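Local structure of BB_2cx5_001 (3RI0) at residues Leu115-Leu120 and Val151-Glu156; Gln46-Leu51 and Leu61-Gly66; Leu26-Arg31 and Thr131-Phe136; Phe18-Val23 and Pro140-Ala145. The protein serves as a computationally designed scaffold, built on an aminoacyl-tRNA editing-type fold, probably for presenting a grafted linear HIV epitope. The protein carries 6 engineered substitutions. One frame throughout, in Å; residues are numbered along the deposited sequence.

Overall arrangement
Contact 2 is the buried centre: two strands of a hairpin zipped by backbone bonds, with apolar side chains packed along them. Contact 1 continues the same sheet outward, since strand 113-116 lies beside strand 59-65; D116 bonds to the backbone of L63 and S65, and carboxylates gather at its more open end. Contact 3 lies on the opposite side of the chain's centre from contact 1, where a loop and a turn are joined by an arginine and a backbone bond. Contact 4 is a surface contact that ties a turn to helix 140-147 by a histidine-carboxylate bond; the leucines L143 and L144 of that helix reach back onto L115 of contact 1.

Contact 1. Residues Leu115-Leu120 and Val151-Glu156; sequences LDEDLL and VADLKE
The side chains of E117 and D153 cross obliquely, their carboxylate planes 47° apart: E117 OE1 rests 3.7 Å from D153 CB, while E117 OE2 and D153 OD1, like charges, are 4.2 Å apart. E117 CG sits between its backbone N and carbonyl carbon (chi1 46°), close to A152 O, and the chain extends from there over D153. K74 pairs with D153 and probably offsets the repulsion. The side chains of D118 and K155 cross at about a right angle, D118 OD2 lying against CD and CE of the lysine; the salt bridge from D118 OD2 to K155 NZ is long, at 3.7 Å, and N68 is the stronger partner of that oxygen. The third carboxylate, D116, receives the backbone N of D118 on OD1 at 2.8 Å, from above its plane (38° out), and a water joins the same OD1 to L154 N. Behind these groups two parallel strands meet. A152 N donates to L115 O at 2.9 Å and E117 N to A152 O at 2.7 Å. L154 CD1 packs 3.5 Å from D116 N. Beside the strands L120 and V151 reach toward each other tip to tip, L120 CD1 standing 3.7 Å from V151 CG2. An Asx turn at D116 thus leads from the parallel strand pair 113-116/150-152 into a 3-10 segment, on the mixed sheet of the aminoacyl-tRNA editing fold.

Contact 2. Residues Gln46-Leu51 and Leu61-Gly66; sequences QIVKSL and LFLVSG
K49 runs over its cross-strand partner V64. Its CB sits 3.7 Å from V64 O and CG stays near the same oxygen. The chain then bends at chi3 (-56°), which swings CE in to 3.8 Å from V64 CG1 and 3.4 Å from S65 O. NZ continues past V64 CG1 and finds its strong partner in N68 O. Beneath it the backbones of K49 and V64 form a hydrogen-bonded antiparallel pair, each N to the other's O at 3.0 Å and in the carbonyl planes. L51 and F62 repeat the pattern, each N reaching the other's O at 2.8 Å; L51 O also lies at the edge of the F62 ring, in its plane. At the far end the bond from G66 N to I47 O is weak. L51 CD1 completes the K49 face by touching V64 CG2 at 4.0 Å. On the other face V48 CG1 packs on L63 CB, and L63 CD2 lies 3.5 Å from S50 OG. L61 CD2 brushes the carbonyl oxygen of L51. The regular alternation of hydrogen-bonded and non-hydrogen-bonded pairs is that of a beta hairpin, here strands 47-54 and 59-65 at the heart of the mixed sheet.

Contact 3. Residues Leu26-Arg31 and Thr131-Phe136; sequences LPASTR and TPRALF
L26 and R133 meet through the backbone, where L26 N donates to R133 O at 2.8 Å in a nearly straight bond, setting the irregular loop 26-31 beside the type I turn from T131 to A134. This bond follows directly on the antiparallel pairing of strands 23-25 and 134-138. R133 then sends its side chain back over the loop. Its CG nearly eclipses the backbone N (chi1 15°), and the chain bends again at chi2 and chi3. CB lies 3.6 Å from L26 O, CD rests 3.7 Å from A28 CA, and NE donates to T30 O at 2.8 Å. That oxygen lies near the guanidinium plane, at its edge and 21° out of it, and the bond is bent, 142° at the hydrogen. T30 also braces its own loop: OG1, beside the backbone N, donates to P27 O at 2.9 Å, and its methyl CG2 turns to P132 O. On the far side of the turn P132 CB packs 3.7 Å from R31 CA. L26 CD1 touches L135 CD1 at 3.8 Å, where helix 33-39 closes in through A36 and A39. R31 and R133 keep their charged groups apart, and the backbone N of R31 is bound by E35. Across the contact R133 meets a neutral carbonyl, not an acid; its positive charge would probably polarise the T30 peptide and strengthen that bond, so that loop and turn are joined through both the main-chain O and the side-chain NE of R133.

Contact 4. Residues Phe18-Val23 and Pro140-Ala145; sequences FGHLKV and PKELLA
H20 and E142 reach toward each other tip to tip across the surface, H20 NE2 donating to E142 OE2 at 2.7 Å with 150° at the hydrogen. OE2 lies at the edge of the imidazole, in its plane, and is met nearly along its own C-O axis, with ring and carboxylate turned 45° against each other. E142 CG is anti to its carbonyl carbon (chi1 -65°), and the chain, extended beyond it, carries the carboxylate out to H20. The other oxygen, E142 OE1, has L21 CD2 at 3.6 Å, the leucine and glutamate sliding past each other in opposite directions. Three residues further along the helix the F18 ring comes obliquely to A145, F18 CZ standing 3.9 Å from A145 CB, while F18 CE2 approaches E142 CB. The next shell fixes these groups. L21 CG lies over the centre of the H20 ring, 4.1 Å above its plane, on one face. The type I turn from F18 to L21, with L21 N bonded to F18 O at 3.3 Å, directs F18 and L21 toward the helix, while the H20 ring reaches it with its tip; K22 NZ ties back to G19 O at 2.9 Å. E142 OE1 accepts from the backbone N of T139, the residue just before helix 140-147. Behind the turn Q10 of helix 4-15 holds the backbone of L21 and V23, and L146 meets both F18 and L21. Each carboxylate oxygen thus has its own donor, T139 N or H20. The helix start would help keep E142 ionised, and its negative charge would tend to favour a protonated imidazole, making this bond partly a charge pairing.

Contact 1. Residues Leu115-Leu120 and Val151-Glu156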
loop_
_atom_site.group_PDB
_atom_site.type_symbol
_atom_site.label_atom_id
_atom_site.label_comp_id
_atom_site.label_asym_id
_atom_site.label_seq_id
_atom_site.Cartn_x
_atom_site.Cartn_y
_atom_site.Cartn_z
ATOM N N LEU A 115 4.874 -7.325 4.334
ATOM C CA LEU A 115 4.075 -7.723 3.181
ATOM C C LEU A 115 3.312 -9.033 3.346
ATOM O O LEU A 115 3.906 -10.099 3.516
ATOM C CB LEU A 115 4.981 -7.822 1.947
ATOM C CG LEU A 115 4.363 -8.238 0.605
ATOM C CD1 LEU A 115 4.132 -7.020 -0.247
ATOM C CD2 LEU A 115 5.300 -9.173 -0.132
ATOM N N ASP A 116 1.990 -8.925 3.271
ATOM C CA ASP A 116 1.060 -10.053 3.362
ATOM C C ASP A 116 1.559 -11.122 2.401
ATOM O O ASP A 116 1.531 -10.909 1.187
ATOM C CB ASP A 116 -0.332 -9.577 2.915
ATOM C CG ASP A 116 -1.392 -10.676 2.933
ATOM O OD1 ASP A 116 -1.048 -11.881 2.873
ATOM O OD2 ASP A 116 -2.591 -10.312 2.991
ATOM N N GLU A 117 1.992 -12.264 2.932
ATOM C CA GLU A 117 2.512 -13.343 2.079
ATOM C C GLU A 117 1.605 -13.738 0.919
ATOM O O GLU A 117 2.086 -14.228 -0.103
ATOM C CB GLU A 117 2.861 -14.586 2.916
ATOM C CG GLU A 117 1.819 -15.023 3.953
ATOM C CD GLU A 117 2.249 -16.302 4.688
ATOM O OE1 GLU A 117 3.414 -16.387 5.141
ATOM O OE2 GLU A 117 1.415 -17.222 4.808
ATOM N N ASP A 118 0.301 -13.522 1.053
ATOM C CA ASP A 118 -0.624 -13.863 -0.025
ATOM C C ASP A 118 -0.387 -13.038 -1.284
ATOM O O ASP A 118 -0.786 -13.442 -2.373
ATOM C CB ASP A 118 -2.079 -13.701 0.429
ATOM C CG ASP A 118 -2.517 -14.797 1.396
ATOM O OD1 ASP A 118 -1.716 -15.725 1.665
ATOM O OD2 ASP A 118 -3.662 -14.729 1.890
ATOM N N LEU A 119 0.257 -11.884 -1.149
ATOM C CA LEU A 119 0.529 -11.043 -2.315
ATOM C C LEU A 119 1.571 -11.682 -3.237
ATOM O O LEU A 119 1.543 -11.468 -4.448
ATOM C CB LEU A 119 1.001 -9.652 -1.876
ATOM C CG LEU A 119 -0.078 -8.726 -1.304
ATOM C CD1 LEU A 119 0.553 -7.444 -0.777
ATOM C CD2 LEU A 119 -1.097 -8.405 -2.393
ATOM N N LEU A 120 2.474 -12.478 -2.668
ATOM C CA LEU A 120 3.506 -13.142 -3.471
ATOM C C LEU A 120 2.834 -14.201 -4.346
ATOM O O LEU A 120 3.447 -14.764 -5.251
ATOM C CB LEU A 120 4.546 -13.814 -2.568
ATOM C CG LEU A 120 5.219 -12.995 -1.461
ATOM C CD1 LEU A 120 6.202 -13.872 -0.715
ATOM C CD2 LEU A 120 5.927 -11.798 -2.048
ATOM N N VAL A 151 8.574 -10.107 4.179
ATOM C CA VAL A 151 7.450 -10.988 3.879
ATOM C C VAL A 151 6.908 -11.506 5.198
ATOM O O VAL A 151 7.676 -11.836 6.101
ATOM C CB VAL A 151 7.891 -12.192 3.003
ATOM C CG1 VAL A 151 6.835 -13.262 3.024
ATOM C CG2 VAL A 151 8.141 -11.738 1.579
ATOM N N ALA A 152 5.586 -11.577 5.322
ATOM C CA ALA A 152 4.996 -12.045 6.569
ATOM C C ALA A 152 3.566 -12.561 6.478
ATOM O O ALA A 152 2.840 -12.306 5.517
ATOM C CB ALA A 152 5.062 -10.933 7.614
ATOM N N ASP A 153 3.177 -13.297 7.509
ATOM C CA ASP A 153 1.839 -13.845 7.617
ATOM C C ASP A 153 1.092 -12.789 8.433
ATOM O O ASP A 153 1.345 -12.633 9.633
ATOM C CB ASP A 153 1.902 -15.189 8.351
ATOM C CG ASP A 153 0.572 -15.600 8.910
ATOM O OD1 ASP A 153 -0.429 -15.537 8.164
ATOM O OD2 ASP A 153 0.524 -15.986 10.094
ATOM N N LEU A 154 0.171 -12.077 7.789
ATOM C CA LEU A 154 -0.530 -10.984 8.460
ATOM C C LEU A 154 -2.056 -11.025 8.601
ATOM O O LEU A 154 -2.609 -10.429 9.523
ATOM C CB LEU A 154 -0.158 -9.669 7.766
ATOM C CG LEU A 154 1.329 -9.339 7.631
ATOM C CD1 LEU A 154 1.512 -8.204 6.611
ATOM C CD2 LEU A 154 1.889 -8.957 8.983
ATOM N N LYS A 155 -2.730 -11.710 7.690
ATOM C CA LYS A 155 -4.187 -11.765 7.681
ATOM C C LYS A 155 -4.863 -12.546 8.791
ATOM O O LYS A 155 -4.228 -13.293 9.531
ATOM C CB LYS A 155 -4.674 -12.344 6.358
ATOM C CG LYS A 155 -4.544 -13.848 6.305
ATOM C CD LYS A 155 -4.031 -14.300 4.964
ATOM C CE LYS A 155 -3.602 -15.760 4.994
ATOM N NZ LYS A 155 -4.736 -16.703 4.887
ATOM N N GLU A 156 -6.175 -12.360 8.887
ATOM C CA GLU A 156 -6.982 -13.061 9.866
ATOM C C GLU A 156 -7.342 -14.399 9.228
ATOM O O GLU A 156 -7.697 -14.461 8.047
ATOM C CB GLU A 156 -8.233 -12.244 10.193
ATOM C CG GLU A 156 -7.909 -10.869 10.763
ATOM C CD GLU A 156 -9.065 -10.251 11.530
ATOM O OE1 GLU A 156 -10.100 -9.960 10.909
ATOM O OE2 GLU A 156 -8.938 -10.062 12.760
HETATM O O HOH W 1 -1.226 -13.001 5.521
#

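Contact 2. Residues Gln46-Leu51 and Leu61-Gly66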
loop_
_atom_site.group_PDB
_atom_site.type_symbol
_atom_site.label_atom_id
_atom_site.label_comp_id
_atom_site.label_asym_id
_atom_site.label_seq_id
_atom_site.Cartn_x
_atom_site.Cartn_y
_atom_site.Cartn_z
ATOM N N GLN A 46 -5.429 -9.063 -5.610
ATOM C CA GLN A 46 -4.238 -8.476 -6.203
ATOM C C GLN A 46 -4.054 -7.017 -5.814
ATOM O O GLN A 46 -2.978 -6.457 -5.997
ATOM C CB GLN A 46 -4.276 -8.601 -7.732
ATOM C CG GLN A 46 -4.024 -10.019 -8.236
ATOM C CD GLN A 46 -4.189 -10.136 -9.746
ATOM O OE1 GLN A 46 -5.310 -10.062 -10.266
ATOM N NE2 GLN A 46 -3.075 -10.311 -10.457
ATOM N N ILE A 47 -5.100 -6.396 -5.283
ATOM C CA ILE A 47 -4.998 -5.009 -4.860
ATOM C C ILE A 47 -4.210 -4.947 -3.556
ATOM O O ILE A 47 -4.445 -5.739 -2.639
ATOM C CB ILE A 47 -6.384 -4.370 -4.624
ATOM C CG1 ILE A 47 -7.207 -4.396 -5.918
ATOM C CG2 ILE A 47 -6.212 -2.925 -4.121
ATOM C CD1 ILE A 47 -6.612 -3.608 -7.051
ATOM N N VAL A 48 -3.283 -4.000 -3.481
ATOM C CA VAL A 48 -2.459 -3.832 -2.304
ATOM C C VAL A 48 -2.924 -2.647 -1.472
ATOM O O VAL A 48 -2.946 -1.514 -1.954
ATOM C CB VAL A 48 -0.991 -3.577 -2.689
ATOM C CG1 VAL A 48 -0.116 -3.594 -1.433
ATOM C CG2 VAL A 48 -0.522 -4.625 -3.710
ATOM N N LYS A 49 -3.292 -2.913 -0.225
ATOM C CA LYS A 49 -3.717 -1.860 0.707
ATOM C C LYS A 49 -2.507 -1.487 1.570
ATOM O O LYS A 49 -1.890 -2.354 2.192
ATOM C CB LYS A 49 -4.842 -2.369 1.608
ATOM C CG LYS A 49 -6.131 -2.710 0.856
ATOM C CD LYS A 49 -7.197 -3.282 1.783
ATOM C CE LYS A 49 -6.679 -4.512 2.538
ATOM N NZ LYS A 49 -7.742 -5.129 3.379
ATOM N N SER A 50 -2.158 -0.206 1.596
ATOM C CA SER A 50 -1.019 0.262 2.384
ATOM C C SER A 50 -1.520 0.839 3.701
ATOM O O SER A 50 -1.826 2.041 3.794
ATOM C CB SER A 50 -0.240 1.325 1.602
ATOM O OG SER A 50 0.257 0.799 0.383
ATOM N N LEU A 51 -1.596 -0.026 4.713
ATOM C CA LEU A 51 -2.091 0.342 6.037
ATOM C C LEU A 51 -1.007 0.807 7.018
ATOM O O LEU A 51 -0.059 0.078 7.311
ATOM C CB LEU A 51 -2.864 -0.843 6.632
ATOM C CG LEU A 51 -3.937 -1.470 5.734
ATOM C CD1 LEU A 51 -4.553 -2.685 6.396
ATOM C CD2 LEU A 51 -5.009 -0.436 5.433
ATOM N N LEU A 61 4.388 0.151 8.405
ATOM C CA LEU A 61 3.585 0.012 7.201
ATOM C C LEU A 61 3.228 -1.451 6.927
ATOM O O LEU A 61 4.090 -2.333 6.973
ATOM C CB LEU A 61 4.356 0.579 6.004
ATOM C CG LEU A 61 3.624 1.198 4.807
ATOM C CD1 LEU A 61 4.244 0.652 3.546
ATOM C CD2 LEU A 61 2.130 0.920 4.832
ATOM N N PHE A 62 1.957 -1.706 6.634
ATOM C CA PHE A 62 1.517 -3.061 6.331
ATOM C C PHE A 62 0.814 -3.126 4.981
ATOM O O PHE A 62 -0.183 -2.456 4.752
ATOM C CB PHE A 62 0.598 -3.584 7.432
ATOM C CG PHE A 62 1.278 -3.716 8.767
ATOM C CD1 PHE A 62 1.302 -2.645 9.656
ATOM C CD2 PHE A 62 1.902 -4.907 9.133
ATOM C CE1 PHE A 62 1.943 -2.752 10.902
ATOM C CE2 PHE A 62 2.551 -5.031 10.376
ATOM C CZ PHE A 62 2.564 -3.949 11.260
ATOM N N LEU A 63 1.358 -3.942 4.088
ATOM C CA LEU A 63 0.810 -4.106 2.746
ATOM C C LEU A 63 -0.033 -5.387 2.768
ATOM O O LEU A 63 0.502 -6.497 2.873
ATOM C CB LEU A 63 1.963 -4.209 1.752
ATOM C CG LEU A 63 2.973 -3.083 1.988
ATOM C CD1 LEU A 63 4.214 -3.307 1.150
ATOM C CD2 LEU A 63 2.332 -1.742 1.658
ATOM N N VAL A 64 -1.350 -5.219 2.668
ATOM C CA VAL A 64 -2.277 -6.340 2.748
ATOM C C VAL A 64 -3.030 -6.625 1.466
ATOM O O VAL A 64 -3.425 -5.711 0.741
ATOM C CB VAL A 64 -3.328 -6.083 3.865
ATOM C CG1 VAL A 64 -4.354 -7.210 3.901
ATOM C CG2 VAL A 64 -2.627 -5.948 5.205
ATOM N N SER A 65 -3.235 -7.905 1.186
ATOM C CA SER A 65 -3.981 -8.301 0.006
ATOM C C SER A 65 -5.370 -7.675 0.111
ATOM O O SER A 65 -5.907 -7.516 1.205
ATOM C CB SER A 65 -4.104 -9.821 -0.060
ATOM O OG SER A 65 -4.970 -10.209 -1.113
ATOM N N GLY A 66 -5.950 -7.312 -1.022
ATOM C CA GLY A 66 -7.279 -6.734 -0.994
ATOM C C GLY A 66 -8.335 -7.717 -0.502
ATOM O O GLY A 66 -9.411 -7.313 -0.085
#

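Contact 3. Residues Leu26-Arg31 and Thr131-Phe136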
loop_
_atom_site.group_PDB
_atom_site.type_symbol
_atom_site.label_atom_id
_atom_site.label_comp_id
_atom_site.label_asym_id
_atom_site.label_seq_id
_atom_site.Cartn_x
_atom_site.Cartn_y
_atom_site.Cartn_z
ATOM N N LEU A 26 -8.095 5.808 -12.987
ATOM C CA LEU A 26 -9.386 5.210 -13.267
ATOM C C LEU A 26 -10.521 6.232 -13.191
ATOM O O LEU A 26 -10.381 7.308 -12.602
ATOM C CB LEU A 26 -9.644 4.067 -12.289
ATOM C CG LEU A 26 -8.508 3.050 -12.132
ATOM C CD1 LEU A 26 -8.988 1.907 -11.258
ATOM C CD2 LEU A 26 -8.053 2.533 -13.492
ATOM N N PRO A 27 -11.674 5.899 -13.788
ATOM C CA PRO A 27 -12.849 6.776 -13.811
ATOM C C PRO A 27 -13.294 7.271 -12.444
ATOM O O PRO A 27 -13.279 6.521 -11.480
ATOM C CB PRO A 27 -13.929 5.898 -14.447
ATOM C CG PRO A 27 -13.161 4.920 -15.262
ATOM C CD PRO A 27 -11.999 4.590 -14.375
ATOM N N ALA A 28 -13.667 8.542 -12.362
ATOM C CA ALA A 28 -14.188 9.061 -11.113
ATOM C C ALA A 28 -15.456 8.220 -11.061
ATOM O O ALA A 28 -16.251 8.251 -12.000
ATOM C CB ALA A 28 -14.522 10.544 -11.254
ATOM N N SER A 29 -15.618 7.444 -9.994
ATOM C CA SER A 29 -16.755 6.524 -9.807
ATOM C C SER A 29 -16.060 5.299 -9.242
ATOM O O SER A 29 -16.621 4.209 -9.135
ATOM C CB SER A 29 -17.375 6.111 -11.147
ATOM O OG SER A 29 -17.151 4.727 -11.395
ATOM N N THR A 30 -14.806 5.506 -8.889
ATOM C CA THR A 30 -13.982 4.441 -8.400
ATOM C C THR A 30 -13.485 4.801 -6.997
ATOM O O THR A 30 -12.860 5.850 -6.796
ATOM C CB THR A 30 -12.870 4.229 -9.459
ATOM O OG1 THR A 30 -13.481 3.730 -10.663
ATOM C CG2 THR A 30 -11.813 3.269 -8.995
ATOM N N ARG A 31 -13.800 3.944 -6.019
ATOM C CA ARG A 31 -13.421 4.206 -4.631
ATOM C C ARG A 31 -13.276 3.011 -3.673
ATOM O O ARG A 31 -12.828 3.179 -2.540
ATOM C CB ARG A 31 -14.397 5.238 -4.045
ATOM C CG ARG A 31 -15.879 4.864 -4.131
ATOM C CD ARG A 31 -16.758 6.102 -4.380
ATOM N NE ARG A 31 -18.077 6.053 -3.744
ATOM C CZ ARG A 31 -18.929 5.027 -3.804
ATOM N NH1 ARG A 31 -18.618 3.922 -4.472
ATOM N NH2 ARG A 31 -20.111 5.111 -3.203
ATOM N N THR A 131 -4.683 8.177 -4.628
ATOM C CA THR A 131 -6.112 8.404 -4.461
ATOM C C THR A 131 -6.800 7.072 -4.737
ATOM O O THR A 131 -6.193 6.152 -5.288
ATOM C CB THR A 131 -6.675 9.426 -5.467
ATOM O OG1 THR A 131 -7.047 8.740 -6.660
ATOM C CG2 THR A 131 -5.653 10.476 -5.814
ATOM N N PRO A 132 -8.085 6.955 -4.363
ATOM C CA PRO A 132 -8.811 5.705 -4.595
ATOM C C PRO A 132 -8.859 5.313 -6.073
ATOM O O PRO A 132 -8.938 4.128 -6.402
ATOM C CB PRO A 132 -10.204 6.004 -4.043
ATOM C CG PRO A 132 -9.935 7.041 -2.982
ATOM C CD PRO A 132 -8.931 7.929 -3.654
ATOM N N ARG A 133 -8.794 6.305 -6.959
ATOM C CA ARG A 133 -8.861 6.054 -8.394
ATOM C C ARG A 133 -7.539 6.050 -9.162
ATOM O O ARG A 133 -7.512 6.370 -10.351
ATOM C CB ARG A 133 -9.839 7.045 -9.044
ATOM C CG ARG A 133 -10.206 8.244 -8.155
ATOM C CD ARG A 133 -11.648 8.685 -8.389
ATOM N NE ARG A 133 -12.461 8.627 -7.169
ATOM C CZ ARG A 133 -12.528 9.593 -6.254
ATOM N NH1 ARG A 133 -11.827 10.714 -6.410
ATOM N NH2 ARG A 133 -13.303 9.445 -5.186
ATOM N N ALA A 134 -6.452 5.680 -8.491
ATOM C CA ALA A 134 -5.148 5.615 -9.145
ATOM C C ALA A 134 -4.433 4.357 -8.677
ATOM O O ALA A 134 -4.447 4.021 -7.494
ATOM C CB ALA A 134 -4.319 6.857 -8.819
ATOM N N LEU A 135 -3.823 3.654 -9.621
ATOM C CA LEU A 135 -3.115 2.415 -9.335
ATOM C C LEU A 135 -1.914 2.318 -10.252
ATOM O O LEU A 135 -1.845 3.014 -11.270
ATOM C CB LEU A 135 -4.019 1.201 -9.622
ATOM C CG LEU A 135 -5.316 0.931 -8.849
ATOM C CD1 LEU A 135 -6.196 -0.024 -9.664
ATOM C CD2 LEU A 135 -5.003 0.325 -7.482
ATOM N N PHE A 136 -0.977 1.453 -9.885
ATOM C CA PHE A 136 0.188 1.197 -10.705
ATOM C C PHE A 136 0.481 -0.257 -10.425
ATOM O O PHE A 136 0.353 -0.715 -9.283
ATOM C CB PHE A 136 1.370 2.124 -10.341
ATOM C CG PHE A 136 2.043 1.827 -9.018
ATOM C CD1 PHE A 136 3.035 0.857 -8.933
ATOM C CD2 PHE A 136 1.752 2.589 -7.886
ATOM C CE1 PHE A 136 3.739 0.645 -7.733
ATOM C CE2 PHE A 136 2.450 2.392 -6.674
ATOM C CZ PHE A 136 3.442 1.423 -6.599
#

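Contact 4. Residues Phe18-Val23 and Pro140-Ala145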
loop_
_atom_site.group_PDB
_atom_site.type_symbol
_atom_site.label_atom_id
_atom_site.label_comp_id
_atom_site.label_asym_id
_atom_site.label_seq_id
_atom_site.Cartn_x
_atom_site.Cartn_y
_atom_site.Cartn_z
ATOM N N PHE A 18 12.507 3.211 -10.406
ATOM C CA PHE A 18 11.459 2.335 -10.930
ATOM C C PHE A 18 10.508 3.120 -11.822
ATOM O O PHE A 18 9.286 2.997 -11.715
ATOM C CB PHE A 18 10.671 1.699 -9.784
ATOM C CG PHE A 18 11.456 0.697 -8.991
ATOM C CD1 PHE A 18 12.486 1.106 -8.143
ATOM C CD2 PHE A 18 11.179 -0.665 -9.106
ATOM C CE1 PHE A 18 13.223 0.182 -7.415
ATOM C CE2 PHE A 18 11.910 -1.606 -8.381
ATOM C CZ PHE A 18 12.940 -1.182 -7.536
ATOM N N GLY A 19 11.086 3.925 -12.708
ATOM C CA GLY A 19 10.297 4.749 -13.604
ATOM C C GLY A 19 9.535 3.986 -14.663
ATOM O O GLY A 19 8.697 4.562 -15.344
ATOM N N HIS A 20 9.811 2.697 -14.829
ATOM C CA HIS A 20 9.089 1.932 -15.838
ATOM C C HIS A 20 7.698 1.528 -15.351
ATOM O O HIS A 20 6.878 1.094 -16.148
ATOM C CB HIS A 20 9.878 0.693 -16.253
ATOM C CG HIS A 20 10.065 -0.304 -15.150
ATOM N ND1 HIS A 20 10.883 -0.070 -14.066
ATOM C CD2 HIS A 20 9.566 -1.552 -14.984
ATOM C CE1 HIS A 20 10.884 -1.133 -13.282
ATOM N NE2 HIS A 20 10.094 -2.049 -13.816
ATOM N N LEU A 21 7.443 1.665 -14.051
ATOM C CA LEU A 21 6.118 1.357 -13.499
ATOM C C LEU A 21 5.316 2.636 -13.726
ATOM O O LEU A 21 5.798 3.726 -13.410
ATOM C CB LEU A 21 6.208 1.047 -11.999
ATOM C CG LEU A 21 7.122 -0.138 -11.634
ATOM C CD1 LEU A 21 7.188 -0.308 -10.114
ATOM C CD2 LEU A 21 6.579 -1.418 -12.273
ATOM N N LYS A 22 4.111 2.507 -14.278
ATOM C CA LYS A 22 3.277 3.665 -14.597
ATOM C C LYS A 22 2.014 3.787 -13.761
ATOM O O LYS A 22 1.256 2.822 -13.622
ATOM C CB LYS A 22 2.865 3.628 -16.075
ATOM C CG LYS A 22 4.007 3.329 -17.043
ATOM C CD LYS A 22 5.125 4.345 -16.905
ATOM C CE LYS A 22 6.195 4.138 -17.959
ATOM N NZ LYS A 22 7.299 5.143 -17.823
ATOM N N VAL A 23 1.789 4.983 -13.220
ATOM C CA VAL A 23 0.594 5.238 -12.434
ATOM C C VAL A 23 -0.543 5.439 -13.423
ATOM O O VAL A 23 -0.421 6.200 -14.386
ATOM C CB VAL A 23 0.731 6.491 -11.558
ATOM C CG1 VAL A 23 -0.602 6.779 -10.870
ATOM C CG2 VAL A 23 1.801 6.275 -10.516
ATOM N N PRO A 140 5.349 -8.756 -7.347
ATOM C CA PRO A 140 5.642 -8.780 -5.916
ATOM C C PRO A 140 7.122 -8.531 -5.651
ATOM O O PRO A 140 7.485 -7.877 -4.677
ATOM C CB PRO A 140 5.217 -10.181 -5.513
ATOM C CG PRO A 140 4.015 -10.399 -6.364
ATOM C CD PRO A 140 4.497 -9.905 -7.716
ATOM N N LYS A 141 7.973 -9.036 -6.542
ATOM C CA LYS A 141 9.413 -8.877 -6.392
ATOM C C LYS A 141 9.782 -7.401 -6.394
ATOM O O LYS A 141 10.590 -6.953 -5.576
ATOM C CB LYS A 141 10.152 -9.604 -7.523
ATOM C CG LYS A 141 11.465 -10.239 -7.076
ATOM C CD LYS A 141 12.297 -10.788 -8.243
ATOM C CE LYS A 141 13.584 -11.449 -7.733
ATOM N NZ LYS A 141 14.605 -11.721 -8.791
ATOM N N GLU A 142 9.193 -6.647 -7.317
ATOM C CA GLU A 142 9.454 -5.217 -7.409
ATOM C C GLU A 142 8.903 -4.517 -6.183
ATOM O O GLU A 142 9.580 -3.696 -5.577
ATOM C CB GLU A 142 8.825 -4.636 -8.675
ATOM C CG GLU A 142 9.443 -5.172 -9.963
ATOM C CD GLU A 142 8.795 -4.609 -11.217
ATOM O OE1 GLU A 142 7.570 -4.784 -11.396
ATOM O OE2 GLU A 142 9.522 -3.993 -12.026
ATOM N N LEU A 143 7.676 -4.848 -5.805
ATOM C CA LEU A 143 7.061 -4.233 -4.635
ATOM C C LEU A 143 8.001 -4.366 -3.437
ATOM O O LEU A 143 8.197 -3.405 -2.689
ATOM C CB LEU A 143 5.705 -4.894 -4.333
ATOM C CG LEU A 143 4.905 -4.305 -3.161
ATOM C CD1 LEU A 143 4.629 -2.822 -3.413
ATOM C CD2 LEU A 143 3.604 -5.059 -2.992
ATOM N N LEU A 144 8.579 -5.555 -3.262
ATOM C CA LEU A 144 9.504 -5.806 -2.160
ATOM C C LEU A 144 10.784 -4.994 -2.291
ATOM O O LEU A 144 11.320 -4.517 -1.287
ATOM C CB LEU A 144 9.866 -7.296 -2.093
ATOM C CG LEU A 144 8.801 -8.259 -1.572
ATOM C CD1 LEU A 144 9.263 -9.700 -1.746
ATOM C CD2 LEU A 144 8.522 -7.949 -0.100
ATOM N N ALA A 145 11.278 -4.845 -3.520
ATOM C CA ALA A 145 12.502 -4.083 -3.753
ATOM C C ALA A 145 12.264 -2.602 -3.485
ATOM O O ALA A 145 13.155 -1.894 -3.038
ATOM C CB ALA A 145 12.989 -4.281 -5.187
#